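Local coordinates for protein Non-ribosomal peptide synthetase (Streptomyces halstedii, PDB 3WV4) that belongs to the non-ribosomal peptide synthetases and carries the fold of the AMP-binding enzymes of the ANL clan, at residues I271-E279 / L295-A306; Y231-R240 / I254-A265. All coordinates share one frame; numbering follows the deposited sequence.

Contact 1: I271-E279 / L295-A306; sequences IALVKSLRE and LTTLIRRDPEGA
The carbonyl oxygen of Gly305 is gripped by two nitrogens of Arg278: NE donates at 2.9 Å from Gly305 O, and NH2 of the same guanidinium reaches that oxygen at 3.1 Å. The grip is side-on, with the oxygen near the guanidinium plane; NH2 comes in on a lone pair, whereas NE is tilted from the carbonyl plane. NH2 also makes a salt bridge to Asp302, its distance to OD2 of that residue being 2.6 Å. This oxygen lies in the guanidinium plane but is itself met from above its carboxylate, the two flat groups standing 63° apart. CB of Glu304 covers one guanidinium face, 3.6 Å from Arg278 CZ, while its carboxylate is only a long, charge-based partner. Asp302 is fixed in turn by an Asx turn, in which the Glu304 backbone N donates to OD1 within the type I turn 302-305.

Behind this polar edge the helices 273-279 and 295-300 cross nearly perpendicularly, at -87°. Val274 fills the crossing: its CG1, anti to the backbone N (chi1 179°), meets Ile299 CD1 at a tight 3.4 Å, and its CG2 lies 3.8 Å from both Leu298 CB and Leu295 CD1. Leu277 and Leu295 meet tip to tip, and CD2 of Leu298 rests on Leu273 CB at 3.6 Å. Met285 of strand 284-287 touches both Leu277 and Leu295, and Phe331 lies against Ile299 and Ala306.

Sharing one arginine between a main-chain oxygen and a carboxylate ties the turn after helix 289-300 to helix 273-280 and restricts rotation of the guanidinium; the two acidic side chains would probably stabilise its positive charge.

Contact 2: Y231-R240 / I254-A265; sequences YHAEDIVFCR and ISTLTGAKLVLA
Tyr231 has CG anti to its carbonyl carbon (chi1 -74°), and Ile254 directs CG2 away from its own backbone N; together these torsions lay that methyl over one face of the tyrosine ring. The result is a CH-pi contact with Ile254 CG2 4.0 Å from the Tyr231 ring centroid, offset toward the rim. Nearby, Thr258 CG2 packs 3.5 Å from Tyr231 O, while the Thr258 hydroxyl OG1 donates a hydrogen bond back to Ile254 O.

Farther along, strands 236-239 and 261-264 run parallel. Val237 turns both its N and its O to strand 261-264: the N donates to Lys261 O at 2.7 Å, and the O accepts from Val263 N at the same length. Lys261 N to Asp235 O begins this ladder, and Cys239 continues it by donating to Val263 O and accepting from Ala265 N. Leu262 CD1 bridges Val237 and Cys239 on one sheet face, lying 3.7 Å from Val237 CB. On the other face Ile236 CG2 meets Val263 CG2 at 3.7 Å, and the Phe238 ring lies obliquely to Ala265, with CZ 3.5 Å from Ala265 CB. Gly259, at positive phi, leaves the helix and leads into the strand through Ala260, whose CB sits 3.5 Å from His232 O.

These elements form the beta-alpha-beta unit of strand 236-239, helix 246-258 and strand 261-264. Asp235 forms a salt bridge with Arg310, and Lys261 one with Glu65. Strand 261-264 also pairs through Leu262 with strand 62-65, while helix 215-229 packs on Ile254 and Thr258 and helix 273-280 lies over Phe238.

How the contacts relate
Contact 2 comes first along the chain and closes before contact 1 opens; strand 261-264 is followed by helix 273-280, with residues 266-270 between them not modelled. Their centres lie about 20 Å apart, on the same side of the chain's centre, contact 1 being the more peripheral. Phe238 joins them directly: its ring atom CG is 3.5 Å from Leu277 CD2, and Leu273 and Ser276 also pack on it. Helix 273-280 therefore lies between the beta-alpha-beta unit of contact 2 and the helix 289-300 of contact 1, so that successive elements of the AMP-binding fold are packed one on the next, with Leu273 and Leu277 taking part in both contact 1 and the packing on Phe238.

Contact 1: I271-E279 / L295-A306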
# COMPACT_ATOMS: atom_id res chain seq x y z
N ILE A 271 8.69 -9.26 -19.45
CA ILE A 271 9.13 -10.41 -20.25
C ILE A 271 10.33 -11.17 -19.67
O ILE A 271 10.31 -12.40 -19.67
CB ILE A 271 9.37 -10.02 -21.75
CG1 ILE A 271 10.55 -10.80 -22.42
CG2 ILE A 271 9.55 -8.50 -21.93
CD1 ILE A 271 10.22 -12.23 -22.83
N ALA A 272 11.37 -10.47 -19.19
CA ALA A 272 12.50 -11.11 -18.47
C ALA A 272 12.19 -11.30 -16.98
O ALA A 272 13.06 -11.51 -16.13
CB ALA A 272 13.76 -10.30 -18.64
N LEU A 273 10.90 -11.23 -16.67
CA LEU A 273 10.41 -11.42 -15.35
C LEU A 273 11.07 -12.55 -14.56
O LEU A 273 11.48 -12.32 -13.42
CB LEU A 273 8.92 -11.64 -15.41
CG LEU A 273 8.23 -11.58 -14.06
CD1 LEU A 273 8.51 -10.24 -13.37
CD2 LEU A 273 6.75 -11.80 -14.26
N VAL A 274 11.17 -13.75 -15.15
CA VAL A 274 11.66 -14.91 -14.39
C VAL A 274 13.13 -14.77 -13.96
O VAL A 274 13.51 -15.13 -12.83
CB VAL A 274 11.52 -16.23 -15.17
CG1 VAL A 274 12.05 -17.40 -14.34
CG2 VAL A 274 10.05 -16.47 -15.54
N LYS A 275 13.92 -14.25 -14.86
CA LYS A 275 15.31 -13.94 -14.61
C LYS A 275 15.44 -12.89 -13.50
O LYS A 275 16.13 -13.11 -12.50
CB LYS A 275 15.93 -13.43 -15.90
CG LYS A 275 17.45 -13.33 -15.89
CD LYS A 275 17.92 -12.56 -17.11
CE LYS A 275 19.40 -12.73 -17.32
NZ LYS A 275 19.87 -11.97 -18.51
N SER A 276 14.77 -11.77 -13.67
CA SER A 276 14.75 -10.75 -12.62
C SER A 276 14.46 -11.35 -11.24
O SER A 276 15.11 -11.02 -10.26
CB SER A 276 13.73 -9.66 -12.96
OG SER A 276 13.58 -9.55 -14.36
N LEU A 277 13.46 -12.22 -11.17
CA LEU A 277 13.09 -12.80 -9.90
C LEU A 277 14.22 -13.58 -9.31
O LEU A 277 14.55 -13.40 -8.14
CB LEU A 277 11.87 -13.70 -10.04
CG LEU A 277 10.62 -12.87 -10.33
CD1 LEU A 277 9.47 -13.74 -10.86
CD2 LEU A 277 10.17 -12.22 -9.03
N ARG A 278 14.78 -14.48 -10.11
CA ARG A 278 15.86 -15.36 -9.67
C ARG A 278 17.09 -14.56 -9.28
O ARG A 278 17.68 -14.77 -8.21
CB ARG A 278 16.19 -16.40 -10.76
CG ARG A 278 17.44 -17.27 -10.47
CD ARG A 278 17.93 -18.07 -11.69
NE ARG A 278 16.79 -18.36 -12.57
CZ ARG A 278 16.66 -17.96 -13.83
NH1 ARG A 278 17.63 -17.28 -14.46
NH2 ARG A 278 15.56 -18.29 -14.48
N GLU A 279 17.49 -13.66 -10.16
CA GLU A 279 18.69 -12.88 -9.92
C GLU A 279 18.55 -11.90 -8.76
O GLU A 279 19.55 -11.52 -8.19
CB GLU A 279 19.10 -12.15 -11.22
CG GLU A 279 19.59 -13.15 -12.27
CD GLU A 279 20.19 -12.50 -13.52
OE1 GLU A 279 20.25 -11.24 -13.55
OE2 GLU A 279 20.61 -13.25 -14.44
N LEU A 295 3.43 -14.97 -15.46
CA LEU A 295 4.52 -15.69 -14.81
C LEU A 295 4.54 -17.21 -15.09
O LEU A 295 5.58 -17.81 -15.29
CB LEU A 295 4.53 -15.45 -13.29
CG LEU A 295 5.74 -16.01 -12.48
CD1 LEU A 295 7.08 -15.82 -13.19
CD2 LEU A 295 5.89 -15.49 -11.05
N THR A 296 3.38 -17.84 -15.10
CA THR A 296 3.31 -19.29 -15.37
C THR A 296 3.62 -19.60 -16.86
O THR A 296 4.31 -20.57 -17.16
CB THR A 296 1.93 -19.81 -15.01
OG1 THR A 296 0.95 -19.03 -15.70
CG2 THR A 296 1.69 -19.69 -13.47
N THR A 297 3.12 -18.76 -17.75
CA THR A 297 3.45 -18.76 -19.18
C THR A 297 4.98 -18.59 -19.42
O THR A 297 5.59 -19.40 -20.15
CB THR A 297 2.61 -17.65 -19.86
OG1 THR A 297 1.23 -17.98 -19.72
CG2 THR A 297 2.94 -17.47 -21.34
N LEU A 298 5.60 -17.61 -18.74
CA LEU A 298 7.05 -17.35 -18.88
C LEU A 298 7.95 -18.46 -18.32
O LEU A 298 9.08 -18.67 -18.79
CB LEU A 298 7.48 -16.03 -18.24
CG LEU A 298 7.25 -14.67 -18.88
CD1 LEU A 298 6.04 -14.62 -19.78
CD2 LEU A 298 7.15 -13.59 -17.81
N ILE A 299 7.47 -19.17 -17.31
CA ILE A 299 8.32 -20.12 -16.59
C ILE A 299 8.62 -21.37 -17.42
O ILE A 299 9.70 -21.93 -17.30
CB ILE A 299 7.74 -20.48 -15.20
CG1 ILE A 299 8.85 -20.98 -14.28
CG2 ILE A 299 6.60 -21.46 -15.31
CD1 ILE A 299 9.86 -19.94 -13.88
N ARG A 300 7.67 -21.75 -18.28
CA ARG A 300 7.85 -22.80 -19.28
C ARG A 300 9.05 -22.52 -20.17
O ARG A 300 9.75 -23.42 -20.59
CB ARG A 300 6.58 -22.92 -20.15
CG ARG A 300 5.45 -23.73 -19.52
CD ARG A 300 4.11 -23.61 -20.25
NE ARG A 300 4.26 -23.27 -21.68
CZ ARG A 300 4.61 -24.12 -22.65
NH1 ARG A 300 4.85 -25.42 -22.41
NH2 ARG A 300 4.71 -23.68 -23.90
N ARG A 301 9.29 -21.25 -20.47
CA ARG A 301 10.46 -20.86 -21.27
C ARG A 301 11.77 -20.83 -20.45
O ARG A 301 12.82 -20.59 -21.03
CB ARG A 301 10.24 -19.49 -21.95
CG ARG A 301 9.13 -19.46 -23.01
CD ARG A 301 9.65 -19.44 -24.46
NE ARG A 301 10.57 -20.54 -24.80
CZ ARG A 301 10.23 -21.82 -24.99
NH1 ARG A 301 8.96 -22.22 -24.88
NH2 ARG A 301 11.17 -22.72 -25.28
N ASP A 302 11.72 -21.08 -19.14
CA ASP A 302 12.92 -20.96 -18.31
C ASP A 302 13.03 -22.03 -17.20
O ASP A 302 12.52 -21.83 -16.08
CB ASP A 302 12.98 -19.53 -17.74
CG ASP A 302 14.31 -19.23 -17.04
OD1 ASP A 302 15.03 -20.18 -16.67
OD2 ASP A 302 14.62 -18.04 -16.85
N PRO A 303 13.73 -23.15 -17.48
CA PRO A 303 13.83 -24.29 -16.55
C PRO A 303 14.76 -24.07 -15.31
O PRO A 303 14.86 -24.95 -14.45
CB PRO A 303 14.36 -25.42 -17.44
CG PRO A 303 15.23 -24.70 -18.43
CD PRO A 303 14.66 -23.32 -18.62
N GLU A 304 15.41 -22.91 -15.22
CA GLU A 304 16.21 -22.54 -14.04
C GLU A 304 15.35 -22.04 -12.90
O GLU A 304 15.82 -21.98 -11.78
CB GLU A 304 17.24 -21.46 -14.39
CG GLU A 304 18.58 -22.04 -14.75
CD GLU A 304 19.56 -20.97 -15.19
OE1 GLU A 304 20.17 -20.34 -14.32
OE2 GLU A 304 19.66 -20.75 -16.40
N GLY A 305 14.12 -21.63 -13.23
CA GLY A 305 13.09 -21.25 -12.25
C GLY A 305 13.39 -20.01 -11.43
O GLY A 305 14.09 -19.09 -11.87
N ALA A 306 12.83 -19.97 -10.23
CA ALA A 306 13.21 -18.97 -9.25
C ALA A 306 12.98 -19.63 -7.90
O ALA A 306 12.01 -19.35 -7.19
CB ALA A 306 12.43 -17.69 -9.44

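Contact 2: Y231-R240 / I254-A265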
# COMPACT_ATOMS: atom_id res chain seq x y z
N TYR A 231 6.28 -11.62 6.84
CA TYR A 231 7.51 -11.11 6.19
C TYR A 231 8.56 -10.99 7.29
O TYR A 231 8.22 -10.79 8.43
CB TYR A 231 7.35 -9.73 5.55
CG TYR A 231 6.57 -9.66 4.25
CD1 TYR A 231 5.20 -9.84 4.26
CD2 TYR A 231 7.16 -9.26 3.05
CE1 TYR A 231 4.44 -9.70 3.13
CE2 TYR A 231 6.37 -9.13 1.87
CZ TYR A 231 5.00 -9.32 1.93
OH TYR A 231 4.11 -9.25 0.77
N HIS A 232 9.82 -11.16 6.94
CA HIS A 232 10.92 -11.00 7.90
C HIS A 232 12.13 -10.35 7.22
O HIS A 232 12.13 -10.11 6.00
CB HIS A 232 11.26 -12.31 8.59
CG HIS A 232 11.62 -13.41 7.65
ND1 HIS A 232 12.86 -13.51 7.06
CD2 HIS A 232 10.89 -14.46 7.18
CE1 HIS A 232 12.89 -14.57 6.28
NE2 HIS A 232 11.71 -15.16 6.31
N ALA A 233 13.13 -10.03 8.04
CA ALA A 233 14.23 -9.17 7.62
C ALA A 233 15.05 -9.72 6.48
O ALA A 233 15.65 -8.98 5.76
CB ALA A 233 15.14 -8.85 8.83
N GLU A 234 15.13 -11.04 6.35
CA GLU A 234 15.82 -11.63 5.25
C GLU A 234 14.95 -11.79 3.98
O GLU A 234 15.42 -12.35 3.04
CB GLU A 234 16.42 -12.96 5.71
CG GLU A 234 17.60 -12.70 6.69
CD GLU A 234 18.30 -13.94 7.21
OE1 GLU A 234 17.64 -14.82 7.83
OE2 GLU A 234 19.56 -14.02 7.05
N ASP A 235 13.68 -11.36 3.95
CA ASP A 235 12.89 -11.47 2.71
C ASP A 235 13.32 -10.42 1.72
O ASP A 235 13.88 -9.43 2.04
CB ASP A 235 11.40 -11.39 2.95
CG ASP A 235 10.83 -12.70 3.46
OD1 ASP A 235 11.09 -13.76 2.84
OD2 ASP A 235 10.09 -12.67 4.50
N ILE A 236 13.11 -10.72 0.46
CA ILE A 236 13.36 -9.78 -0.57
C ILE A 236 12.03 -9.75 -1.32
O ILE A 236 11.63 -10.77 -1.86
CB ILE A 236 14.50 -10.28 -1.45
CG1 ILE A 236 15.81 -10.24 -0.64
CG2 ILE A 236 14.58 -9.42 -2.71
CD1 ILE A 236 17.11 -10.67 -1.34
N VAL A 237 11.38 -8.58 -1.36
CA VAL A 237 10.04 -8.42 -1.89
C VAL A 237 10.10 -7.84 -3.29
O VAL A 237 10.56 -6.69 -3.49
CB VAL A 237 9.20 -7.50 -0.98
CG1 VAL A 237 7.74 -7.45 -1.39
CG2 VAL A 237 9.32 -8.00 0.49
N PHE A 238 9.62 -8.60 -4.26
CA PHE A 238 9.62 -8.17 -5.64
C PHE A 238 8.26 -7.55 -5.96
O PHE A 238 7.26 -8.24 -6.10
CB PHE A 238 9.92 -9.34 -6.57
CG PHE A 238 10.24 -8.91 -8.00
CD1 PHE A 238 9.24 -8.64 -8.90
CD2 PHE A 238 11.58 -8.75 -8.41
CE1 PHE A 238 9.54 -8.23 -10.20
CE2 PHE A 238 11.88 -8.37 -9.70
CZ PHE A 238 10.87 -8.08 -10.60
N CYS A 239 8.25 -6.24 -6.12
CA CYS A 239 7.05 -5.49 -6.25
C CYS A 239 6.98 -4.81 -7.60
O CYS A 239 7.70 -3.82 -7.88
CB CYS A 239 6.93 -4.47 -5.13
SG CYS A 239 5.33 -3.69 -5.12
N ARG A 240 6.08 -5.34 -8.40
CA ARG A 240 5.82 -4.87 -9.74
C ARG A 240 4.61 -3.91 -9.69
O ARG A 240 4.34 -3.14 -10.62
CB ARG A 240 5.60 -6.12 -10.58
CG ARG A 240 5.44 -5.94 -12.07
CD ARG A 240 6.74 -6.03 -12.90
NE ARG A 240 6.40 -6.80 -14.10
CZ ARG A 240 5.56 -6.36 -15.04
NH1 ARG A 240 5.03 -5.13 -14.98
NH2 ARG A 240 5.26 -7.14 -16.07
N ILE A 254 5.35 -2.67 4.98
CA ILE A 254 5.64 -3.94 5.61
C ILE A 254 7.14 -4.29 5.48
O ILE A 254 7.74 -4.84 6.44
CB ILE A 254 4.75 -5.04 5.06
CG1 ILE A 254 3.32 -4.79 5.54
CG2 ILE A 254 5.27 -6.40 5.52
CD1 ILE A 254 2.27 -5.45 4.73
N SER A 255 7.75 -4.00 4.34
CA SER A 255 9.20 -4.20 4.24
C SER A 255 9.85 -3.38 5.28
O SER A 255 10.72 -3.84 5.96
CB SER A 255 9.80 -3.84 2.88
OG SER A 255 9.03 -4.42 1.86
N THR A 256 9.41 -2.15 5.43
CA THR A 256 10.05 -1.24 6.38
C THR A 256 9.81 -1.71 7.83
O THR A 256 10.72 -1.74 8.64
CB THR A 256 9.58 0.19 6.13
OG1 THR A 256 9.81 0.53 4.75
CG2 THR A 256 10.33 1.14 6.98
N LEU A 257 8.62 -2.19 8.12
CA LEU A 257 8.27 -2.71 9.47
C LEU A 257 9.22 -3.82 9.87
O LEU A 257 9.69 -3.86 10.98
CB LEU A 257 6.82 -3.21 9.50
CG LEU A 257 6.32 -4.05 10.65
CD1 LEU A 257 6.33 -3.27 11.96
CD2 LEU A 257 4.89 -4.48 10.36
N THR A 258 9.55 -4.71 8.94
CA THR A 258 10.26 -5.89 9.27
C THR A 258 11.75 -5.83 8.90
O THR A 258 12.46 -6.70 9.28
CB THR A 258 9.69 -7.10 8.49
OG1 THR A 258 9.80 -6.84 7.08
CG2 THR A 258 8.23 -7.32 8.85
N GLY A 259 12.22 -4.83 8.18
CA GLY A 259 13.65 -4.79 7.79
C GLY A 259 13.96 -5.48 6.49
O GLY A 259 15.11 -5.59 6.06
N ALA A 260 12.93 -5.92 5.78
CA ALA A 260 13.15 -6.60 4.51
C ALA A 260 13.65 -5.63 3.46
O ALA A 260 13.79 -4.46 3.70
CB ALA A 260 11.85 -7.25 4.03
N LYS A 261 13.96 -6.20 2.30
CA LYS A 261 14.38 -5.47 1.17
C LYS A 261 13.25 -5.44 0.13
O LYS A 261 12.72 -6.47 -0.24
CB LYS A 261 15.61 -6.14 0.57
CG LYS A 261 16.17 -5.33 -0.58
CD LYS A 261 17.35 -6.06 -1.26
CE LYS A 261 17.63 -5.32 -2.55
NZ LYS A 261 18.88 -5.84 -3.17
N LEU A 262 12.92 -4.24 -0.34
CA LEU A 262 11.93 -4.08 -1.35
C LEU A 262 12.58 -3.81 -2.68
O LEU A 262 13.44 -2.93 -2.80
CB LEU A 262 10.98 -2.97 -0.94
CG LEU A 262 9.86 -2.77 -1.93
CD1 LEU A 262 8.83 -3.87 -1.83
CD2 LEU A 262 9.24 -1.42 -1.68
N VAL A 263 12.19 -4.57 -3.68
CA VAL A 263 12.68 -4.40 -5.05
C VAL A 263 11.57 -3.81 -5.85
O VAL A 263 10.51 -4.48 -6.11
CB VAL A 263 13.13 -5.73 -5.72
CG1 VAL A 263 13.61 -5.48 -7.14
CG2 VAL A 263 14.19 -6.41 -4.89
N LEU A 264 11.76 -2.58 -6.24
CA LEU A 264 10.72 -1.86 -6.97
C LEU A 264 10.94 -2.14 -8.44
O LEU A 264 11.89 -1.62 -9.03
CB LEU A 264 10.84 -0.38 -6.68
CG LEU A 264 10.63 0.16 -5.23
CD1 LEU A 264 11.30 1.53 -5.04
CD2 LEU A 264 9.19 0.29 -4.76
N ALA A 265 10.12 -2.98 -9.06
CA ALA A 265 10.24 -3.16 -10.53
C ALA A 265 9.11 -2.42 -11.26
O ALA A 265 8.20 -1.87 -10.60
CB ALA A 265 10.19 -4.62 -10.89